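Long-range contacts in sensor protein (Vibrio cholerae, PDB 3BY9), which is probably a membrane-bound histidine kinase of a two-component system, whose sensor domain, the part in this chain, binds the C4-dicarboxylate succinate: residues A[119-124]-A[204-209]; A[123-128]-A[147-152]; A[166-171]-A[248-253]; A[184-189]-A[211-216]. All blocks are in the same frame, centred on the assembly; numbering follows the deposited sequence.

Overall arrangement
Contact 1 is on the outermost strand 116-121 of the five-stranded sheet that carries the succinate site, and contact 2 joins the loop after it to the central strand 141-150; they share Ser123 and Thr124, with centres about 10 Å apart. Contact 3 lies in the four-stranded sheet, and contact 4 joins two loops beside it, about 13 Å away between centres. Contacts 2 and 4 are farthest apart, about 23 Å between centres. Along the chain, contact 2 closes before contact 3 opens, contact 4 falls within contact 3, and contact 1 alternates with both. Contact 1 ties the halves together: Tyr205 OH bonds Asp170 OD2 and Phe119 packs on Leu250, consistent with tandem PAS-like domains.

Contact 1. Residues A[119-124]-A[204-209]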
# COMPACT_ATOMS: atom_id res chain seq x y z
N PHE A 119 2.03 -2.36 -1.91
CA PHE A 119 0.97 -2.14 -0.90
C PHE A 119 0.21 -3.44 -0.82
O PHE A 119 0.13 -4.18 -1.82
CB PHE A 119 0.03 -0.94 -1.28
CG PHE A 119 -0.53 -1.02 -2.67
CD1 PHE A 119 -1.69 -1.74 -2.93
CD2 PHE A 119 0.12 -0.39 -3.73
CE1 PHE A 119 -2.20 -1.84 -4.24
CE2 PHE A 119 -0.39 -0.49 -5.03
CZ PHE A 119 -1.55 -1.22 -5.28
N ALA A 120 -0.32 -3.77 0.36
CA ALA A 120 -1.00 -5.03 0.51
C ALA A 120 -1.74 -5.10 1.82
O ALA A 120 -1.57 -4.25 2.70
CB ALA A 120 0.05 -6.16 0.54
N LEU A 121 -2.53 -6.17 1.93
CA LEU A 121 -3.18 -6.50 3.21
C LEU A 121 -2.19 -7.43 3.91
O LEU A 121 -1.83 -8.48 3.37
CB LEU A 121 -4.51 -7.25 2.96
CG LEU A 121 -5.14 -7.81 4.26
CD1 LEU A 121 -5.56 -6.68 5.20
CD2 LEU A 121 -6.40 -8.60 3.88
N GLY A 122 -1.70 -7.02 5.09
CA GLY A 122 -0.70 -7.78 5.83
C GLY A 122 -1.14 -9.18 6.24
O GLY A 122 -2.18 -9.35 6.85
N SER A 123 -0.26 -10.16 5.97
CA SER A 123 -0.58 -11.55 6.24
C SER A 123 -0.51 -11.99 7.68
O SER A 123 -1.22 -12.92 8.07
CB SER A 123 0.35 -12.46 5.42
OG SER A 123 1.66 -12.37 5.92
N THR A 124 0.34 -11.36 8.47
CA THR A 124 0.45 -11.78 9.87
C THR A 124 -0.37 -10.85 10.72
O THR A 124 -1.07 -11.28 11.66
CB THR A 124 1.92 -11.74 10.32
OG1 THR A 124 2.71 -12.62 9.50
CG2 THR A 124 2.04 -12.16 11.80
N GLN A 204 -1.99 -10.42 -2.79
CA GLN A 204 -1.88 -9.01 -2.43
C GLN A 204 -2.93 -8.66 -1.39
O GLN A 204 -2.64 -7.86 -0.49
CB GLN A 204 -2.06 -8.12 -3.66
CG GLN A 204 -1.77 -6.61 -3.37
CD GLN A 204 -1.46 -5.86 -4.64
OE1 GLN A 204 -1.90 -6.27 -5.74
NE2 GLN A 204 -0.71 -4.76 -4.54
N TYR A 205 -4.13 -9.25 -1.51
CA TYR A 205 -5.21 -9.03 -0.52
C TYR A 205 -5.53 -10.38 0.15
O TYR A 205 -6.69 -10.62 0.54
CB TYR A 205 -6.47 -8.45 -1.18
CG TYR A 205 -6.15 -7.24 -2.01
CD1 TYR A 205 -5.59 -6.09 -1.42
CD2 TYR A 205 -6.30 -7.26 -3.39
CE1 TYR A 205 -5.19 -5.01 -2.20
CE2 TYR A 205 -5.91 -6.21 -4.16
CZ TYR A 205 -5.35 -5.07 -3.56
OH TYR A 205 -4.98 -4.01 -4.33
N LEU A 206 -4.50 -11.20 0.33
CA LEU A 206 -4.63 -12.51 0.96
C LEU A 206 -5.78 -13.27 0.27
O LEU A 206 -5.82 -13.30 -0.99
CB LEU A 206 -4.87 -12.37 2.44
CG LEU A 206 -3.79 -11.47 3.13
CD1 LEU A 206 -3.99 -11.35 4.62
CD2 LEU A 206 -2.39 -12.00 2.83
N ASP A 207 -6.68 -13.87 1.06
CA ASP A 207 -7.83 -14.62 0.49
C ASP A 207 -9.12 -13.80 0.53
O ASP A 207 -10.25 -14.36 0.60
CB ASP A 207 -8.09 -15.91 1.28
CG ASP A 207 -6.92 -16.86 1.26
OD1 ASP A 207 -6.22 -16.95 0.23
OD2 ASP A 207 -6.74 -17.58 2.27
N SER A 208 -8.99 -12.49 0.46
CA SER A 208 -10.14 -11.62 0.51
C SER A 208 -11.05 -11.83 -0.65
O SER A 208 -10.60 -11.96 -1.79
CB SER A 208 -9.74 -10.11 0.47
OG SER A 208 -8.97 -9.74 1.58
N PRO A 209 -12.36 -11.93 -0.37
CA PRO A 209 -13.27 -12.10 -1.50
C PRO A 209 -13.22 -10.68 -2.08
O PRO A 209 -13.08 -9.70 -1.32
CB PRO A 209 -14.62 -12.36 -0.83
CG PRO A 209 -14.23 -13.18 0.35
CD PRO A 209 -12.95 -12.50 0.86
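Gln204, Tyr205 and Leu206 dock on the end of strand 116-121 in a mixed polar and apolar contact, where the loop after helix 193-202 meets an outermost strand of the five-stranded sheet. Gln204 binds the strand twice. Its backbone O accepts from Leu121 N at 3.0 Å, and its side-chain NE2 donates to Phe119 O at 2.9 Å. Both bonds are nearly straight (170° at the hydrogen), and Phe119 O lies in the plane of the Gln204 amide. A chi1 of -173° sets CG anti to the backbone N; from there the extended chain carries the amide over one face of the Phe119 ring: NE2 stands 3.3 Å above the ring plane, toward the rim at CE1, and the two planes are 22° apart. Tyr205 OH approaches the edge of this ring, 3.5 Å from Phe119 CE1, and is itself hydrogen-bonded to Asp170.

Farther along, Leu121 and Leu206 cross at about a right angle, CD2 of the former 3.7 Å from CD1 of the latter, while Leu206 CD2 packs 3.8 Å from Ser123 CB. A type II' turn from Tyr205 to Ser208 presents Leu206; Tyr205 O receives both Ser208 N and Ser208 OG, the hydroxyl at 2.7 Å. One glutamine thus satisfies an acceptor and a donor two residues apart on the strand, and the leucine pair continues the attachment toward the succinate-binding Ser123.

Contact 2. Residues A[123-128]-A[147-152]; sequences STSGQR and VVKMDL. With SIN (succinic acid), chain E.
Ser125 and Lys149 come together at one carboxylate of a bound succinate, each on a different oxygen, in the C4-dicarboxylate pocket formed by the loop before strand 128-138 and by strand 141-150. The Lys149 chain is extended throughout, beginning with CG anti to the backbone N (chi1 177°), and its NZ donates to succinate O1 at 2.8 Å. The same ammonium donates to Gln127 O at 3.0 Å, approaching from above the carbonyl plane, 37° out of it. Ser125 OG donates to succinate O2 at 2.7 Å and accepts from Gln127 N, closing an ST turn that fixes the hydroxyl. It also lies near Lys149 NZ, but the angle is too poor for a hydrogen bond. Backbone N atoms of Thr124 and Ser125 also reach O2. At the other carboxylate, Ser123 N points at O4 at 2.9 Å in a nearly straight bond (179°). Tyr106, Tyr131 and Arg104 complete the grip on the ligand.

Beside the pocket, Leu152 CD1 packs 3.6 Å from Arg128 CB and lies over one face of its guanidinium, whose NH1 is hydrogen-bonded to Phe176 O and salt-bridged to Glu156. A water donates to Arg128 O and to Asp151 OD1 and accepts from Leu152 N; Asp151 OD2 is hydrogen-bonded to Ser153. Lys149 would thus offset part of the carboxylate's negative charge, while the loop N-H groups and Ser125 OG hold O2 in place.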
# COMPACT_ATOMS: atom_id res chain seq x y z
N SER A 123 -0.26 -10.16 5.97
CA SER A 123 -0.58 -11.55 6.24
C SER A 123 -0.51 -11.99 7.68
O SER A 123 -1.22 -12.92 8.07
CB SER A 123 0.35 -12.46 5.42
OG SER A 123 1.66 -12.37 5.92
N THR A 124 0.34 -11.36 8.47
CA THR A 124 0.45 -11.78 9.87
C THR A 124 -0.37 -10.85 10.72
O THR A 124 -1.07 -11.28 11.66
CB THR A 124 1.92 -11.74 10.32
OG1 THR A 124 2.71 -12.62 9.50
CG2 THR A 124 2.04 -12.16 11.80
N SER A 125 -0.29 -9.57 10.38
CA SER A 125 -0.99 -8.51 11.11
C SER A 125 -2.49 -8.38 10.77
O SER A 125 -3.30 -7.99 11.61
CB SER A 125 -0.31 -7.19 10.78
OG SER A 125 -0.51 -6.89 9.39
N GLY A 126 -2.85 -8.67 9.52
CA GLY A 126 -4.23 -8.44 9.10
C GLY A 126 -4.49 -6.95 8.87
O GLY A 126 -5.65 -6.48 8.74
N GLN A 127 -3.42 -6.17 8.77
CA GLN A 127 -3.52 -4.73 8.58
C GLN A 127 -2.96 -4.29 7.25
O GLN A 127 -1.88 -4.75 6.84
CB GLN A 127 -2.75 -4.02 9.70
CG GLN A 127 -3.45 -4.14 11.08
CD GLN A 127 -4.84 -3.48 11.10
OE1 GLN A 127 -4.99 -2.29 10.77
NE2 GLN A 127 -5.86 -4.25 11.47
N ARG A 128 -3.66 -3.39 6.55
CA ARG A 128 -3.09 -2.91 5.28
C ARG A 128 -1.82 -2.08 5.56
O ARG A 128 -1.68 -1.46 6.61
CB ARG A 128 -4.07 -1.95 4.58
CG ARG A 128 -5.35 -2.59 4.03
CD ARG A 128 -6.30 -1.50 3.52
NE ARG A 128 -6.82 -0.72 4.65
CZ ARG A 128 -7.21 0.55 4.58
NH1 ARG A 128 -7.17 1.21 3.43
NH2 ARG A 128 -7.60 1.19 5.69
N VAL A 147 12.82 -3.94 5.47
CA VAL A 147 11.49 -3.47 5.06
C VAL A 147 10.90 -2.54 6.10
O VAL A 147 11.05 -2.77 7.30
CB VAL A 147 10.51 -4.66 4.96
CG1 VAL A 147 9.15 -4.17 4.39
CG2 VAL A 147 11.09 -5.77 4.01
N VAL A 148 10.27 -1.48 5.63
CA VAL A 148 9.53 -0.60 6.56
C VAL A 148 8.07 -0.66 6.05
O VAL A 148 7.84 -0.46 4.86
CB VAL A 148 10.05 0.84 6.43
CG1 VAL A 148 9.07 1.83 7.13
CG2 VAL A 148 11.40 0.95 7.18
N LYS A 149 7.12 -0.91 6.94
CA LYS A 149 5.69 -0.94 6.59
C LYS A 149 5.03 0.24 7.28
O LYS A 149 5.17 0.41 8.48
CB LYS A 149 5.05 -2.24 7.07
CG LYS A 149 3.55 -2.31 6.81
CD LYS A 149 2.96 -3.57 7.50
CE LYS A 149 1.43 -3.64 7.22
NZ LYS A 149 0.87 -4.83 7.97
N MSE A 150 4.32 1.02 6.47
CA MSE A 150 3.63 2.24 6.94
C MSE A 150 2.13 1.99 6.99
O MSE A 150 1.57 1.45 6.04
CB MSE A 150 3.90 3.43 5.96
CG MSE A 150 3.38 4.74 6.50
SE MSE A 150 3.25 6.02 4.98
CE MSE A 150 1.67 5.22 4.13
N ASP A 151 1.50 2.40 8.09
CA ASP A 151 0.05 2.28 8.26
C ASP A 151 -0.52 3.34 7.32
O ASP A 151 0.12 4.37 7.09
CB ASP A 151 -0.28 2.62 9.73
CG ASP A 151 -1.75 2.57 10.04
OD1 ASP A 151 -2.30 1.44 10.13
OD2 ASP A 151 -2.35 3.66 10.22
N LEU A 152 -1.73 3.10 6.84
CA LEU A 152 -2.38 4.03 5.88
C LEU A 152 -3.25 5.10 6.50
O LEU A 152 -3.80 5.94 5.77
CB LEU A 152 -3.24 3.24 4.95
CG LEU A 152 -2.47 2.13 4.26
CD1 LEU A 152 -3.40 1.39 3.34
CD2 LEU A 152 -1.30 2.70 3.48
C1 SIN E . 2.29 -8.19 7.66
O1 SIN E . 2.36 -7.02 7.13
O2 SIN E . 1.34 -8.52 8.41
C2 SIN E . 3.37 -9.24 7.37
C3 SIN E . 4.21 -8.89 6.13
C4 SIN E . 3.47 -9.11 4.82
O3 SIN E . 4.08 -8.83 3.74
O4 SIN E . 2.28 -9.53 4.84
O HOH W 1 -3.11 0.65 7.59

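Contact 3. Residues A[166-171]-A[248-253]; sequences FVATDD and LALTIR
Arg253 and Thr169, which bury more surface than any other residues here, meet side chain to side chain on one face of an antiparallel strand pair. The Arg253 chain runs extended from CG to NE and crosses the Thr169 side chain at about a right angle. This brings NE 3.0 Å from Thr169 OG1, in a nearly straight bond (168°) with the oxygen close to the guanidinium plane. Thr169 can meet it because OG1 sits between its own backbone N and carbonyl carbon (chi1 50°). On the way, Arg253 CB passes 3.8 Å from Val167 CG2, and Thr251 CG2 lies 3.9 Å above the centre of the guanidinium. The far end of the arginine is held by Leu219 O, which accepts from NH2.

The backbones beneath them form the ladder. Val167 and Arg253 are a hydrogen-bonded pair: Val167 N to Arg253 O is 3.0 Å and Arg253 N to Val167 O is 2.9 Å. Thr169 and Thr251 form another. Between them the non-hydrogen-bonded pair Ala168 and Ile252 brings its CA atoms to 4.5 Å and turns its side chains to the opposite face, where Ile252 meets helix 5-27. Where the pairing ends, one water links Thr169 O to Thr251 OG1 and another links Asp171 N to Ala249 O. With strand axes 165° apart and two side-chain faces, this is regular antiparallel sheet, joining strand 165-169 to strand 250-257 in the four-stranded sheet of a PAS-like fold.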
# COMPACT_ATOMS: atom_id res chain seq x y z
N PHE A 166 -13.12 9.80 -1.96
CA PHE A 166 -11.99 9.39 -2.82
C PHE A 166 -11.80 7.89 -2.71
O PHE A 166 -12.21 7.24 -1.74
CB PHE A 166 -10.66 10.07 -2.42
CG PHE A 166 -9.86 9.29 -1.40
CD1 PHE A 166 -8.94 8.35 -1.82
CD2 PHE A 166 -10.10 9.46 -0.04
CE1 PHE A 166 -8.24 7.57 -0.88
CE2 PHE A 166 -9.41 8.68 0.91
CZ PHE A 166 -8.47 7.73 0.47
N VAL A 167 -11.22 7.31 -3.76
CA VAL A 167 -10.79 5.91 -3.65
C VAL A 167 -9.38 5.89 -4.29
O VAL A 167 -9.08 6.78 -5.10
CB VAL A 167 -11.62 4.88 -4.44
CG1 VAL A 167 -13.03 4.76 -3.77
CG2 VAL A 167 -11.78 5.28 -5.94
N ALA A 168 -8.56 4.92 -3.90
CA ALA A 168 -7.25 4.70 -4.55
C ALA A 168 -7.40 3.31 -5.09
O ALA A 168 -7.62 2.36 -4.33
CB ALA A 168 -6.11 4.76 -3.53
N THR A 169 -7.29 3.16 -6.42
CA THR A 169 -7.50 1.84 -7.04
C THR A 169 -6.22 1.24 -7.64
O THR A 169 -5.36 1.97 -8.11
CB THR A 169 -8.51 1.95 -8.19
OG1 THR A 169 -8.12 3.03 -9.06
CG2 THR A 169 -9.93 2.25 -7.66
N ASP A 170 -6.14 -0.09 -7.61
CA ASP A 170 -4.97 -0.75 -8.20
C ASP A 170 -5.29 -1.04 -9.67
O ASP A 170 -6.31 -0.59 -10.22
CB ASP A 170 -4.62 -2.04 -7.44
CG ASP A 170 -5.64 -3.16 -7.61
OD1 ASP A 170 -6.53 -3.11 -8.48
OD2 ASP A 170 -5.53 -4.15 -6.85
N ASP A 171 -4.41 -1.81 -10.32
CA ASP A 171 -4.64 -2.11 -11.74
C ASP A 171 -5.90 -2.88 -12.15
O ASP A 171 -6.29 -2.80 -13.33
CB ASP A 171 -3.40 -2.80 -12.32
CG ASP A 171 -2.21 -1.88 -12.35
OD1 ASP A 171 -2.39 -0.65 -12.42
OD2 ASP A 171 -1.07 -2.41 -12.32
N LEU A 248 3.48 4.60 -7.64
CA LEU A 248 2.80 3.90 -6.55
C LEU A 248 1.90 2.78 -7.04
O LEU A 248 1.36 2.02 -6.24
CB LEU A 248 1.92 4.89 -5.77
CG LEU A 248 2.64 6.15 -5.34
CD1 LEU A 248 1.66 6.98 -4.49
CD2 LEU A 248 3.93 5.80 -4.50
N ALA A 249 1.76 2.71 -8.35
CA ALA A 249 0.92 1.74 -9.00
C ALA A 249 -0.50 1.83 -8.44
O ALA A 249 -1.18 0.82 -8.20
CB ALA A 249 1.49 0.31 -8.88
N LEU A 250 -0.93 3.08 -8.19
CA LEU A 250 -2.28 3.41 -7.68
C LEU A 250 -2.84 4.64 -8.39
O LEU A 250 -2.10 5.56 -8.72
CB LEU A 250 -2.25 3.73 -6.19
CG LEU A 250 -2.07 2.58 -5.20
CD1 LEU A 250 -1.84 3.16 -3.79
CD2 LEU A 250 -3.30 1.70 -5.22
N THR A 251 -4.16 4.66 -8.60
CA THR A 251 -4.80 5.82 -9.24
C THR A 251 -5.71 6.42 -8.15
O THR A 251 -6.49 5.70 -7.55
CB THR A 251 -5.65 5.42 -10.47
OG1 THR A 251 -4.78 4.88 -11.50
CG2 THR A 251 -6.39 6.66 -11.08
N ILE A 252 -5.60 7.73 -7.94
CA ILE A 252 -6.44 8.43 -6.96
C ILE A 252 -7.67 8.95 -7.71
O ILE A 252 -7.54 9.49 -8.81
CB ILE A 252 -5.71 9.63 -6.35
CG1 ILE A 252 -4.33 9.19 -5.83
CG2 ILE A 252 -6.55 10.26 -5.25
CD1 ILE A 252 -3.47 10.36 -5.47
N ARG A 253 -8.86 8.79 -7.13
CA ARG A 253 -10.06 9.25 -7.81
C ARG A 253 -10.95 9.98 -6.86
O ARG A 253 -11.12 9.54 -5.72
CB ARG A 253 -10.82 8.02 -8.34
CG ARG A 253 -9.87 7.08 -9.15
CD ARG A 253 -10.67 5.92 -9.75
NE ARG A 253 -9.91 4.90 -10.50
CZ ARG A 253 -9.85 4.88 -11.83
NH1 ARG A 253 -10.44 5.84 -12.54
NH2 ARG A 253 -9.35 3.82 -12.45
O HOH W 2 -3.88 2.13 -10.86
O HOH W 3 -1.66 -1.91 -9.07

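Contact 4. Residues A[184-189]-A[211-216]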
# COMPACT_ATOMS: atom_id res chain seq x y z
N LEU A 184 -13.71 -0.79 0.63
CA LEU A 184 -12.36 -1.44 0.64
C LEU A 184 -12.42 -2.87 0.16
O LEU A 184 -13.31 -3.61 0.54
CB LEU A 184 -11.74 -1.42 2.05
CG LEU A 184 -11.36 -0.01 2.55
CD1 LEU A 184 -10.83 -0.14 3.99
CD2 LEU A 184 -10.30 0.66 1.66
N PHE A 185 -11.44 -3.27 -0.66
CA PHE A 185 -11.33 -4.61 -1.19
C PHE A 185 -12.48 -5.01 -2.14
O PHE A 185 -12.71 -6.20 -2.35
CB PHE A 185 -11.17 -5.66 -0.07
CG PHE A 185 -10.04 -5.34 0.89
CD1 PHE A 185 -8.73 -5.21 0.44
CD2 PHE A 185 -10.31 -5.13 2.24
CE1 PHE A 185 -7.68 -4.86 1.33
CE2 PHE A 185 -9.28 -4.78 3.14
CZ PHE A 185 -7.97 -4.65 2.67
N HIS A 186 -13.22 -4.03 -2.69
CA HIS A 186 -14.22 -4.31 -3.71
C HIS A 186 -13.65 -3.73 -5.00
O HIS A 186 -12.85 -2.79 -4.99
CB HIS A 186 -15.53 -3.57 -3.46
CG HIS A 186 -16.32 -4.09 -2.30
ND1 HIS A 186 -15.80 -4.17 -1.02
CD2 HIS A 186 -17.58 -4.57 -2.24
CE1 HIS A 186 -16.74 -4.66 -0.22
NE2 HIS A 186 -17.82 -4.91 -0.94
N SER A 187 -14.05 -4.28 -6.13
CA SER A 187 -13.59 -3.71 -7.39
C SER A 187 -14.60 -2.67 -7.84
O SER A 187 -15.79 -2.76 -7.51
CB SER A 187 -13.45 -4.78 -8.48
OG SER A 187 -14.67 -5.50 -8.68
N VAL A 188 -14.15 -1.68 -8.61
CA VAL A 188 -15.08 -0.65 -9.04
C VAL A 188 -16.12 -1.24 -9.97
O VAL A 188 -17.30 -0.91 -9.87
CB VAL A 188 -14.33 0.49 -9.76
CG1 VAL A 188 -15.32 1.44 -10.46
CG2 VAL A 188 -13.50 1.29 -8.72
N ALA A 189 -15.66 -2.10 -10.88
CA ALA A 189 -16.52 -2.73 -11.88
C ALA A 189 -16.38 -4.24 -11.84
O ALA A 189 -15.44 -4.78 -11.25
CB ALA A 189 -16.12 -2.24 -13.29
N PRO A 211 -15.63 -8.52 -3.96
CA PRO A 211 -16.94 -8.34 -4.60
C PRO A 211 -16.84 -7.14 -5.50
O PRO A 211 -15.91 -6.34 -5.39
CB PRO A 211 -17.89 -8.02 -3.43
CG PRO A 211 -17.15 -8.32 -2.20
CD PRO A 211 -15.67 -8.18 -2.52
N SER A 212 -17.84 -6.98 -6.35
CA SER A 212 -17.87 -5.84 -7.27
C SER A 212 -18.85 -4.76 -6.83
O SER A 212 -19.95 -5.09 -6.37
CB SER A 212 -18.28 -6.32 -8.66
OG SER A 212 -18.46 -5.18 -9.49
N LEU A 213 -18.46 -3.49 -6.97
CA LEU A 213 -19.36 -2.37 -6.63
C LEU A 213 -20.35 -2.16 -7.78
O LEU A 213 -21.31 -1.39 -7.65
CB LEU A 213 -18.55 -1.10 -6.38
CG LEU A 213 -17.66 -1.21 -5.13
CD1 LEU A 213 -16.71 -0.02 -5.08
CD2 LEU A 213 -18.50 -1.27 -3.86
N GLY A 214 -20.05 -2.78 -8.93
CA GLY A 214 -20.97 -2.76 -10.05
C GLY A 214 -21.15 -1.50 -10.83
O GLY A 214 -22.16 -1.34 -11.51
N TRP A 215 -20.17 -0.58 -10.77
CA TRP A 215 -20.32 0.66 -11.54
C TRP A 215 -19.87 0.43 -12.97
O TRP A 215 -19.06 -0.47 -13.23
CB TRP A 215 -19.43 1.78 -10.94
CG TRP A 215 -20.09 2.59 -9.84
CD1 TRP A 215 -21.26 3.28 -9.92
CD2 TRP A 215 -19.55 2.86 -8.53
NE1 TRP A 215 -21.49 3.97 -8.74
CE2 TRP A 215 -20.45 3.73 -7.88
CE3 TRP A 215 -18.38 2.45 -7.86
CZ2 TRP A 215 -20.23 4.20 -6.58
CZ3 TRP A 215 -18.16 2.93 -6.56
CH2 TRP A 215 -19.08 3.79 -5.94
N GLN A 216 -20.39 1.25 -13.87
CA GLN A 216 -20.02 1.17 -15.28
C GLN A 216 -19.54 2.53 -15.65
O GLN A 216 -20.07 3.53 -15.16
CB GLN A 216 -21.25 0.78 -16.12
CG GLN A 216 -21.74 -0.61 -15.70
CD GLN A 216 -23.00 -1.09 -16.40
OE1 GLN A 216 -23.41 -2.24 -16.21
NE2 GLN A 216 -23.62 -0.23 -17.21
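The His186 ring carries Pro211 over one face: Pro211 CG lies 3.9 Å from the ring centroid, 24° off the normal, a CH-pi contact displaced toward the CD2-NE2 rim. In the ring plane, ND1 donates to Leu184 O at 3.0 Å, which restrains the ring's rotation. Leu213 CD2 approaches the ring obliquely. The second flat group, the Trp215 indole, has Val188 O near its edge, and its CE3 is 4.1 Å from Val188 CG1. Trp183 meets the indole edge-to-face, Lys228 makes a cation-pi contact with it, and NE1 bonds to Asp236 O.

Between the rings the two backbones run roughly alongside in the same direction; their end-to-end directions diverge by 40°. Ser187 N donates to Pro211 O at 2.9 Å and Leu213 N to Ser187 O at 2.8 Å, giving a single parallel-type bridge whose Ser212 also opens an ST turn to Gly214. Trp215 N then bonds to Val188 O at 3.0 Å. Ser212 OG accepts from Gly214 N and is also hydrogen-bonded to Asp190. Such a pattern is an isolated parallel beta bridge between two irregular segments, joining the loops before and after helix 193-202.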